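Local coordinates for protein beta-glucosidase (Chaetomella raphigera, PDB 6JXG) that probably hydrolyses terminal, non-reducing beta-D-glucosyl residues, releasing beta-D-glucose in the breakdown of cellulose, at residues I49-L54 and I288-W292; K25-V29 and L281-V285; D3-A7 and A192-S196. All blocks are in the same frame, centred on the assembly; numbering follows the deposited sequence.

Contact 1: residues I49-L54 and I288-W292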
ATOM      1  N   ILE A  49     -19.225  -2.672  30.779  1.00 20.22           N
ATOM      2  CA  ILE A  49     -17.765  -2.580  30.794  1.00 18.49           C
ATOM      3  C   ILE A  49     -17.250  -1.284  30.189  1.00 18.91           C
ATOM      4  O   ILE A  49     -16.021  -1.155  29.915  1.00 19.49           O
ATOM      5  CB  ILE A  49     -17.122  -3.814  30.115  1.00 18.35           C
ATOM      6  CG1 ILE A  49     -17.619  -3.968  28.662  1.00 16.53           C
ATOM      7  CG2 ILE A  49     -17.418  -5.099  30.893  1.00 16.26           C
ATOM      8  CD1 ILE A  49     -16.764  -4.930  27.826  1.00 17.77           C
ATOM      9  N   GLY A  50     -18.175  -0.325  29.933  1.00 19.58           N
ATOM     10  CA  GLY A  50     -17.800   0.972  29.366  1.00 18.69           C
ATOM     11  C   GLY A  50     -17.330   0.860  27.920  1.00 18.84           C
ATOM     12  O   GLY A  50     -16.543   1.649  27.434  1.00 17.74           O
ATOM     13  N   LEU A  51     -17.762  -0.194  27.222  1.00 17.70           N
ATOM     14  CA  LEU A  51     -17.372  -0.365  25.823  1.00 16.15           C
ATOM     15  C   LEU A  51     -18.322   0.452  24.950  1.00 14.77           C
ATOM     16  O   LEU A  51     -19.529   0.213  24.988  1.00 15.03           O
ATOM     17  CB  LEU A  51     -17.526  -1.828  25.446  1.00 15.43           C
ATOM     18  CG  LEU A  51     -17.010  -2.204  24.035  1.00 15.23           C
ATOM     19  CD1 LEU A  51     -15.468  -2.220  24.030  1.00 14.85           C
ATOM     20  CD2 LEU A  51     -17.495  -3.600  23.704  1.00 15.56           C
ATOM     21  N   PRO A  52     -17.789   1.338  24.125  1.00 16.55           N
ATOM     22  CA  PRO A  52     -18.691   2.080  23.212  1.00 15.49           C
ATOM     23  C   PRO A  52     -19.211   1.236  22.082  1.00 15.31           C
ATOM     24  O   PRO A  52     -18.860   0.086  21.956  1.00 14.13           O
ATOM     25  CB  PRO A  52     -17.813   3.186  22.671  1.00 16.93           C
ATOM     26  CG  PRO A  52     -16.445   2.549  22.576  1.00 16.16           C
ATOM     27  CD  PRO A  52     -16.366   1.587  23.798  1.00 16.21           C
ATOM     28  N   GLU A  53     -20.048   1.849  21.247  1.00 15.29           N
ATOM     29  CA  GLU A  53     -20.460   1.270  20.019  1.00 16.55           C
ATOM     30  C   GLU A  53     -19.240   1.278  19.077  1.00 15.45           C
ATOM     31  O   GLU A  53     -19.004   2.258  18.378  1.00 15.47           O
ATOM     32  CB  GLU A  53     -21.643   2.064  19.473  1.00 17.84           C
ATOM     33  CG  GLU A  53     -22.279   1.514  18.210  1.00 17.76           C
ATOM     34  CD  GLU A  53     -23.492   2.301  17.756  1.00 19.57           C
ATOM     35  OE1 GLU A  53     -23.873   2.263  16.583  1.00 18.64           O
ATOM     36  OE2 GLU A  53     -24.079   2.937  18.590  1.00 21.95           O
ATOM     37  N   LEU A  54     -18.454   0.199  19.043  1.00 15.08           N
ATOM     38  CA  LEU A  54     -17.187   0.223  18.296  1.00 13.52           C
ATOM     39  C   LEU A  54     -17.379   0.623  16.837  1.00 13.52           C
ATOM     40  O   LEU A  54     -18.252   0.060  16.152  1.00 14.01           O
ATOM     41  CB  LEU A  54     -16.426  -1.100  18.340  1.00 13.94           C
ATOM     42  CG  LEU A  54     -15.970  -1.461  19.759  1.00 15.17           C
ATOM     43  CD1 LEU A  54     -15.566  -2.940  19.795  1.00 17.43           C
ATOM     44  CD2 LEU A  54     -14.778  -0.617  20.173  1.00 14.80           C
ATOM     45  N   ILE A 288     -10.948  -9.112  20.800  1.00 10.28           N
ATOM     46  CA  ILE A 288     -11.505  -7.801  20.447  1.00  9.37           C
ATOM     47  C   ILE A 288     -11.239  -6.780  21.569  1.00 10.31           C
ATOM     48  O   ILE A 288     -10.695  -5.692  21.330  1.00  9.48           O
ATOM     49  CB  ILE A 288     -13.026  -7.885  20.192  1.00  9.51           C
ATOM     50  CG1 ILE A 288     -13.300  -8.807  19.004  1.00  9.55           C
ATOM     51  CG2 ILE A 288     -13.605  -6.488  19.902  1.00 10.19           C
ATOM     52  CD1 ILE A 288     -14.687  -9.373  18.871  1.00  9.75           C
ATOM     53  N   LEU A 289     -11.518  -7.214  22.798  1.00 10.86           N
ATOM     54  CA  LEU A 289     -11.286  -6.353  23.974  1.00 11.16           C
ATOM     55  C   LEU A 289      -9.777  -6.150  24.189  1.00 11.76           C
ATOM     56  O   LEU A 289      -9.347  -5.069  24.566  1.00 12.51           O
ATOM     57  CB  LEU A 289     -11.971  -6.945  25.248  1.00 11.22           C
ATOM     58  CG  LEU A 289     -13.510  -7.027  25.172  1.00 12.60           C
ATOM     59  CD1 LEU A 289     -13.990  -7.561  26.509  1.00 14.50           C
ATOM     60  CD2 LEU A 289     -14.188  -5.677  24.897  1.00 14.15           C
ATOM     61  N   ALA A 290      -8.957  -7.188  23.999  1.00 12.50           N
ATOM     62  CA  ALA A 290      -7.521  -7.033  24.164  1.00 12.38           C
ATOM     63  C   ALA A 290      -6.992  -5.892  23.250  1.00 13.20           C
ATOM     64  O   ALA A 290      -6.166  -5.093  23.663  1.00 13.63           O
ATOM     65  CB  ALA A 290      -6.801  -8.323  23.861  1.00 13.03           C
ATOM     66  N   SER A 291      -7.399  -5.900  21.999  1.00 12.37           N
ATOM     67  CA  SER A 291      -6.954  -4.900  21.040  1.00 11.82           C
ATOM     68  C   SER A 291      -7.398  -3.478  21.423  1.00 12.01           C
ATOM     69  O   SER A 291      -6.644  -2.499  21.320  1.00 12.55           O
ATOM     70  CB  SER A 291      -7.502  -5.290  19.668  1.00 12.38           C
ATOM     71  OG  SER A 291      -6.714  -6.390  19.125  1.00 11.33           O
ATOM     72  N   TRP A 292      -8.622  -3.386  21.910  1.00 11.77           N
ATOM     73  CA  TRP A 292      -9.185  -2.151  22.500  1.00 12.17           C
ATOM     74  C   TRP A 292      -8.333  -1.590  23.633  1.00 11.70           C
ATOM     75  O   TRP A 292      -7.923  -0.399  23.611  1.00 10.29           O
ATOM     76  CB  TRP A 292     -10.627  -2.439  22.962  1.00 12.43           C
ATOM     77  CG  TRP A 292     -11.442  -1.270  23.441  1.00 13.42           C
ATOM     78  CD1 TRP A 292     -11.794  -0.186  22.708  1.00 13.24           C
ATOM     79  CD2 TRP A 292     -12.068  -1.107  24.722  1.00 13.40           C
ATOM     80  NE1 TRP A 292     -12.575   0.656  23.453  1.00 14.83           N
ATOM     81  CE2 TRP A 292     -12.774   0.098  24.680  1.00 13.87           C
ATOM     82  CE3 TRP A 292     -12.178  -1.912  25.861  1.00 13.99           C
ATOM     83  CZ2 TRP A 292     -13.484   0.566  25.713  1.00 13.71           C
ATOM     84  CZ3 TRP A 292     -12.899  -1.423  26.915  1.00 14.67           C
ATOM     85  CH2 TRP A 292     -13.547  -0.188  26.820  1.00 14.63           C
TER
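A G1 beta bulge at Gly50 and Leu51 shapes the loop that meets Trp292 of helix 278-294. Leu51 lays its CD1 methyl over one face of the indole: the methyl stands 3.5 Å from the centroid of the Trp292 six-membered ring and 8° off the ring normal, a CH-pi contact almost exactly over the centre. Leu51 CG lies anti to the backbone N (chi1 -174°), which carries the branch from the loop over to the ring. The outer rim of the same ring points at the bulge, with Gly50 O 3.6 Å from Trp292 CH2, near the ring plane. Gly50 has positive phi, which a residue without CB adopts easily. Pro52 CD comes obliquely to within 3.6 Å of Trp292 CZ2.

In the TIM-barrel-type N-terminal domain of family 3 glycosidases, this packing joins the loop between strands 41-42 and 55-57 to helix 278-294. One turn before the indole, Leu289 CD2 lies 3.8 Å from Leu51 CD1, and it meets Ile49 CD1 tip to tip at 4.0 Å. Replacing Trp292 by an alanine would probably leave Leu51 CD1 without its aromatic face and open a gap beside Pro52. Leu54 divides its branches, CD2 reaching Trp292 CD1 at 3.9 Å and CD1 facing Ile288 CG2; beyond this, Leu51 and Ile288 both rest on Ile28 of helix 22-29.

Contact 2: residues K25-V29 and L281-V285; sequences KASIV and LDDMV
Lys25 stretches across helix 278-294 with its chain extended beyond CG, and brings NZ to 2.9 Å from Asp282 OD1. This is a salt bridge with a hydrogen bond in it. The ammonium approaches from above the carboxylate, 40° out of its plane. Asp282 starts out pointing away from helix 22-29, but with CG anti to its carbonyl carbon (chi1 -71°) the carboxylate swings back within range of the lysine. Gln278 NE2 also donates to OD1, so one oxygen has two donors; the positive charge beside it would probably help keep Asp282 ionised.

The length of lysine suits this place because its methylene portion serves the apolar interface while the amine reaches the acid. Lys25 CB lies 3.9 Å from Leu281 CD2, and the chain crosses that of Val285 at about a right angle. Val285 fits a close approach with two short branches: CG1 touches Ile28 CD1 at 3.9 Å, again with the side chains roughly perpendicular, while CG2 lies 3.8 Å from Lys25 O and also meets Val29 CG2.

Val29, the last residue of its helix, adds apolar packing against Leu281 and Met284, with Val29 CG2 4.0 Å from Leu281 CD1. The exact placement of its methyls is doubtful, since the first torsion lies away from any staggered position and the bonds round CB are flattened, and nothing rests on their closeness to Met284. Leu17 of helix 7-17 and Leu268 of helix 265-272 add to the surrounding apolar packing.

The segment axes approach to 9.5 Å and cross at 56°, and the arrangement is ordinary helix-helix packing with an apolar centre and a salt bridge at its border, joining helix 22-29 to helix 278-294 of the TIM-barrel-type domain.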
ATOM      1  N   LYS A  25     -21.734 -10.790  24.770  1.00 13.93           N
ATOM      2  CA  LYS A  25     -20.636 -11.388  23.952  1.00 14.13           C
ATOM      3  C   LYS A  25     -21.019 -11.439  22.490  1.00 13.08           C
ATOM      4  O   LYS A  25     -20.261 -11.004  21.638  1.00 14.60           O
ATOM      5  CB  LYS A  25     -20.285 -12.777  24.471  1.00 13.61           C
ATOM      6  CG  LYS A  25     -19.646 -12.700  25.852  1.00 15.41           C
ATOM      7  CD  LYS A  25     -19.393 -14.078  26.443  1.00 15.34           C
ATOM      8  CE  LYS A  25     -18.986 -13.907  27.876  1.00 15.80           C
ATOM      9  NZ  LYS A  25     -18.598 -15.203  28.372  1.00 15.53           N
ATOM     10  N   ALA A  26     -22.218 -11.920  22.213  1.00 12.17           N
ATOM     11  CA  ALA A  26     -22.706 -11.955  20.833  1.00 13.17           C
ATOM     12  C   ALA A  26     -22.753 -10.576  20.198  1.00 12.00           C
ATOM     13  O   ALA A  26     -22.445 -10.413  19.032  1.00 13.24           O
ATOM     14  CB  ALA A  26     -24.057 -12.676  20.744  1.00 13.02           C
ATOM     15  N   SER A  27     -23.076  -9.556  20.953  1.00 13.25           N
ATOM     16  CA  SER A  27     -23.245  -8.218  20.372  1.00 13.30           C
ATOM     17  C   SER A  27     -21.872  -7.588  20.084  1.00 13.18           C
ATOM     18  O   SER A  27     -21.814  -6.691  19.244  1.00 14.07           O
ATOM     19  CB  SER A  27     -24.107  -7.295  21.284  1.00 14.47           C
ATOM     20  OG  SER A  27     -23.372  -6.955  22.472  1.00 15.81           O
ATOM     21  N   ILE A  28     -20.815  -8.080  20.755  1.00 12.59           N
ATOM     22  CA  ILE A  28     -19.467  -7.619  20.536  1.00 12.89           C
ATOM     23  C   ILE A  28     -18.846  -8.207  19.240  1.00 13.06           C
ATOM     24  O   ILE A  28     -18.045  -7.563  18.591  1.00 13.25           O
ATOM     25  CB  ILE A  28     -18.563  -7.921  21.738  1.00 13.11           C
ATOM     26  CG1 ILE A  28     -18.956  -7.029  22.910  1.00 12.30           C
ATOM     27  CG2 ILE A  28     -17.096  -7.578  21.508  1.00 12.87           C
ATOM     28  CD1 ILE A  28     -18.310  -7.395  24.262  1.00 12.58           C
ATOM     29  N   VAL A  29     -19.346  -9.364  18.808  1.00 12.39           N
ATOM     30  CA  VAL A  29     -18.758 -10.069  17.710  1.00 13.87           C
ATOM     31  C   VAL A  29     -19.602  -9.927  16.436  1.00 11.96           C
ATOM     32  O   VAL A  29     -19.181 -10.320  15.325  1.00 11.96           O
ATOM     33  CB  VAL A  29     -18.677 -11.500  18.316  1.00 14.92           C
ATOM     34  CG1 VAL A  29     -19.550 -12.495  17.692  1.00 16.05           C
ATOM     35  CG2 VAL A  29     -17.391 -11.826  19.096  1.00 14.79           C
ATOM     36  N   LEU A 281     -16.414 -18.459  21.304  1.00 14.63           N
ATOM     37  CA  LEU A 281     -16.960 -17.063  21.493  1.00 14.81           C
ATOM     38  C   LEU A 281     -16.189 -16.232  22.558  1.00 15.13           C
ATOM     39  O   LEU A 281     -15.899 -15.036  22.384  1.00 12.30           O
ATOM     40  CB  LEU A 281     -18.459 -17.092  21.849  1.00 15.88           C
ATOM     41  CG  LEU A 281     -19.197 -15.823  22.264  1.00 15.53           C
ATOM     42  CD1 LEU A 281     -19.124 -14.759  21.173  1.00 15.40           C
ATOM     43  CD2 LEU A 281     -20.640 -16.159  22.567  1.00 17.20           C
ATOM     44  N   ASP A 282     -15.835 -16.880  23.657  1.00 14.27           N
ATOM     45  CA  ASP A 282     -15.061 -16.257  24.699  1.00 14.03           C
ATOM     46  C   ASP A 282     -13.732 -15.789  24.127  1.00 13.96           C
ATOM     47  O   ASP A 282     -13.283 -14.682  24.457  1.00 13.07           O
ATOM     48  CB  ASP A 282     -14.809 -17.218  25.860  1.00 15.38           C
ATOM     49  CG  ASP A 282     -16.087 -17.494  26.688  1.00 19.46           C
ATOM     50  OD1 ASP A 282     -17.121 -16.831  26.492  1.00 18.52           O
ATOM     51  OD2 ASP A 282     -16.033 -18.366  27.597  1.00 17.80           O
ATOM     52  N   ASP A 283     -13.128 -16.596  23.266  1.00 12.13           N
ATOM     53  CA  ASP A 283     -11.839 -16.273  22.683  1.00 13.32           C
ATOM     54  C   ASP A 283     -11.996 -15.058  21.761  1.00 12.61           C
ATOM     55  O   ASP A 283     -11.203 -14.150  21.802  1.00 12.94           O
ATOM     56  CB  ASP A 283     -11.282 -17.455  21.913  1.00 14.35           C
ATOM     57  CG  ASP A 283      -9.928 -17.170  21.342  1.00 16.86           C
ATOM     58  OD1 ASP A 283      -8.967 -17.132  22.117  1.00 17.47           O
ATOM     59  OD2 ASP A 283      -9.839 -16.922  20.147  1.00 13.90           O
ATOM     60  N   MET A 284     -13.075 -15.007  21.007  1.00 12.76           N
ATOM     61  CA  MET A 284     -13.347 -13.884  20.089  1.00 10.73           C
ATOM     62  C   MET A 284     -13.416 -12.572  20.839  1.00 11.41           C
ATOM     63  O   MET A 284     -12.786 -11.598  20.490  1.00 11.06           O
ATOM     64  CB  MET A 284     -14.692 -14.075  19.409  1.00 11.24           C
ATOM     65  CG  MET A 284     -14.832 -15.157  18.395  1.00 11.66           C
ATOM     66  SD  MET A 284     -16.609 -15.167  17.910  1.00 13.22           S
ATOM     67  CE  MET A 284     -16.825 -16.630  16.992  1.00 12.22           C
ATOM     68  N   VAL A 285     -14.196 -12.549  21.905  1.00 11.97           N
ATOM     69  CA  VAL A 285     -14.352 -11.367  22.743  1.00 12.42           C
ATOM     70  C   VAL A 285     -13.120 -10.960  23.458  1.00 12.57           C
ATOM     71  O   VAL A 285     -12.830  -9.760  23.555  1.00 13.73           O
ATOM     72  CB  VAL A 285     -15.519 -11.562  23.730  1.00 12.98           C
ATOM     73  CG1 VAL A 285     -15.687 -10.295  24.570  1.00 12.68           C
ATOM     74  CG2 VAL A 285     -16.795 -11.769  22.936  1.00 13.72           C
TER

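Contact 3: residues D3-A7 and A192-S196; sequences DGDWA and ANVAS
A type II' beta turn from Asp3 to Trp6, with Gly4 at positive phi, faces the end of helix 184-191, where Asn193 is the C-prime residue of a Schellman motif; the nearest CA atoms, those of Asp5 and Asn193, are 7.9 Å apart. Asparagine suits the C-prime place twice over, since it tolerates positive phi and its amide offers both a donor and an acceptor to the turn.

The acceptor, Asn193 OD1, takes the indole N-H of Trp6 at 2.8 Å from NE1. The oxygen sits at the ring edge, in the indole plane, yet the donor stands 53° out of the amide's carbonyl plane. The bond is bent, its N-H...O angle being 147°. Trp6 CG lies anti to the carbonyl carbon (chi1 -74°), and from there the indole extends alongside Asn193, the two side chains running past each other in opposite directions. The donor, Asn193 ND2, gives a hydrogen bond to Asp5 OD2 at 2.9 Å, meeting the carboxylate on its anti side.

A water completes the join: it donates to Asn193 OD1 at 2.7 Å and accepts from Asp5 N at 3.0 Å. Trp6 also stacks with Phe294 of helix 278-294, while Gln146 of helix 131-147 holds the backbone at Asn193 O and Ala195 N.

One amide thus uses both its oxygen and its nitrogen on the turn. With OD1 shared by indole and water and ND2 held by a carboxylate, the Asn193 amide is probably fixed in its rotation, and the indole N-H of the buried Trp6 has its acceptor.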
ATOM      1  N   ASP A   3       0.959 -13.307  24.777  1.00 30.41           N
ATOM      2  CA  ASP A   3       2.347 -13.388  24.256  1.00 31.23           C
ATOM      3  C   ASP A   3       2.845 -12.028  23.712  1.00 34.61           C
ATOM      4  O   ASP A   3       2.034 -11.163  23.383  1.00 28.80           O
ATOM      5  CB  ASP A   3       2.407 -14.406  23.112  1.00 31.15           C
ATOM      6  CG  ASP A   3       2.512 -15.841  23.591  1.00 35.68           C
ATOM      7  OD1 ASP A   3       2.586 -16.091  24.820  1.00 34.15           O
ATOM      8  OD2 ASP A   3       2.569 -16.724  22.717  1.00 32.29           O
ATOM      9  N   GLY A   4       4.172 -11.832  23.602  1.00 34.07           N
ATOM     10  CA  GLY A   4       4.703 -10.499  23.138  1.00 34.35           C
ATOM     11  C   GLY A   4       4.387  -9.372  24.113  1.00 34.05           C
ATOM     12  O   GLY A   4       4.584  -9.530  25.316  1.00 32.23           O
ATOM     13  N   ASP A   5       3.875  -8.250  23.606  1.00 26.69           N
ATOM     14  CA  ASP A   5       3.549  -7.053  24.364  1.00 23.66           C
ATOM     15  C   ASP A   5       2.071  -6.960  24.928  1.00 26.42           C
ATOM     16  O   ASP A   5       1.626  -5.971  25.522  1.00 25.94           O
ATOM     17  CB  ASP A   5       3.793  -5.828  23.474  1.00 26.19           C
ATOM     18  CG  ASP A   5       5.256  -5.725  22.952  1.00 28.98           C
ATOM     19  OD1 ASP A   5       6.164  -6.250  23.622  1.00 30.19           O
ATOM     20  OD2 ASP A   5       5.514  -5.087  21.894  1.00 24.12           O
ATOM     21  N   TRP A   6       1.343  -8.047  24.773  1.00 24.95           N
ATOM     22  CA  TRP A   6      -0.101  -8.063  24.954  1.00 18.91           C
ATOM     23  C   TRP A   6      -0.605  -8.568  26.345  1.00 16.18           C
ATOM     24  O   TRP A   6      -1.821  -8.709  26.570  1.00 13.10           O
ATOM     25  CB  TRP A   6      -0.566  -9.024  23.877  1.00 17.35           C
ATOM     26  CG  TRP A   6      -0.478  -8.411  22.554  1.00 16.48           C
ATOM     27  CD1 TRP A   6       0.639  -8.216  21.762  1.00 18.29           C
ATOM     28  CD2 TRP A   6      -1.565  -7.846  21.859  1.00 14.50           C
ATOM     29  NE1 TRP A   6       0.270  -7.585  20.574  1.00 16.90           N
ATOM     30  CE2 TRP A   6      -1.069  -7.320  20.635  1.00 15.83           C
ATOM     31  CE3 TRP A   6      -2.917  -7.752  22.125  1.00 14.58           C
ATOM     32  CZ2 TRP A   6      -1.893  -6.698  19.716  1.00 15.34           C
ATOM     33  CZ3 TRP A   6      -3.748  -7.110  21.167  1.00 15.16           C
ATOM     34  CH2 TRP A   6      -3.234  -6.640  19.993  1.00 14.40           C
ATOM     35  N   ALA A   7       0.316  -8.832  27.260  1.00 15.66           N
ATOM     36  CA  ALA A   7      -0.084  -9.478  28.507  1.00 17.05           C
ATOM     37  C   ALA A   7      -0.984  -8.579  29.376  1.00 15.88           C
ATOM     38  O   ALA A   7      -1.996  -9.056  29.832  1.00 18.20           O
ATOM     39  CB  ALA A   7       1.128 -10.005  29.264  1.00 16.79           C
ATOM     40  N   ALA A 192       4.578  -5.823  14.240  1.00 12.29           N
ATOM     41  CA  ALA A 192       4.387  -4.470  14.668  1.00 13.86           C
ATOM     42  C   ALA A 192       3.116  -4.267  15.564  1.00 11.45           C
ATOM     43  O   ALA A 192       2.637  -3.189  15.678  1.00 12.88           O
ATOM     44  CB  ALA A 192       4.313  -3.547  13.467  1.00 13.26           C
ATOM     45  N   ASN A 193       2.501  -5.351  16.016  1.00 12.29           N
ATOM     46  CA  ASN A 193       1.355  -5.310  16.999  1.00 12.01           C
ATOM     47  C   ASN A 193       0.106  -4.737  16.405  1.00 12.19           C
ATOM     48  O   ASN A 193      -0.722  -4.147  17.075  1.00 11.97           O
ATOM     49  CB  ASN A 193       1.730  -4.596  18.284  1.00 12.43           C
ATOM     50  CG  ASN A 193       2.707  -5.417  19.110  1.00 13.78           C
ATOM     51  OD1 ASN A 193       2.573  -6.635  19.234  1.00 13.10           O
ATOM     52  ND2 ASN A 193       3.729  -4.763  19.610  1.00 14.13           N
ATOM     53  N   VAL A 194      -0.057  -4.954  15.108  1.00 11.96           N
ATOM     54  CA  VAL A 194      -1.374  -4.651  14.485  1.00 10.76           C
ATOM     55  C   VAL A 194      -2.557  -5.204  15.298  1.00 10.47           C
ATOM     56  O   VAL A 194      -2.605  -6.372  15.733  1.00 10.65           O
ATOM     57  CB  VAL A 194      -1.447  -5.001  13.003  1.00 11.18           C
ATOM     58  CG1 VAL A 194      -1.762  -6.467  12.800  1.00 12.35           C
ATOM     59  CG2 VAL A 194      -2.495  -4.146  12.264  1.00 11.27           C
ATOM     60  N   ALA A 195      -3.537  -4.337  15.517  1.00  9.68           N
ATOM     61  CA  ALA A 195      -4.699  -4.696  16.382  1.00  9.46           C
ATOM     62  C   ALA A 195      -5.646  -5.700  15.784  1.00  9.83           C
ATOM     63  O   ALA A 195      -6.301  -6.504  16.505  1.00  9.03           O
ATOM     64  CB  ALA A 195      -5.448  -3.410  16.761  1.00 10.22           C
ATOM     65  N   SER A 196      -5.792  -5.641  14.448  1.00 10.46           N
ATOM     66  CA  SER A 196      -6.789  -6.464  13.728  1.00 10.80           C
ATOM     67  C   SER A 196      -6.313  -6.812  12.318  1.00 10.91           C
ATOM     68  O   SER A 196      -5.424  -6.143  11.756  1.00 10.99           O
ATOM     69  CB  SER A 196      -8.177  -5.775  13.664  1.00 11.87           C
ATOM     70  OG  SER A 196      -8.129  -4.624  12.872  1.00 11.59           O
TER
HETATM   71  O   HOH W   1       4.132  -8.274  20.661  1.00 24.07           O

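How the contacts relate
From the N terminus, the turn before helix 7-17 supplies contact 3, helix 22-29 contact 2, and the loop ahead of strand 55-57 contact 1. Their partners follow in the same order, 192-196, 281-285 and 288-292, so the three long loops, closed over 184, 251 and 233 intervening residues, all cross one another. Contacts 1 and 2 share helix 278-294 and touch where Ile288 CD1 packs against Val29 CG2. Contact 3 reaches the same helix through Ser291 OG, which hydrogen bonds to Ala195 O. It does not touch contact 2. Together they tie the N-terminal segments to the later helices and loops of the TIM-barrel-type domain.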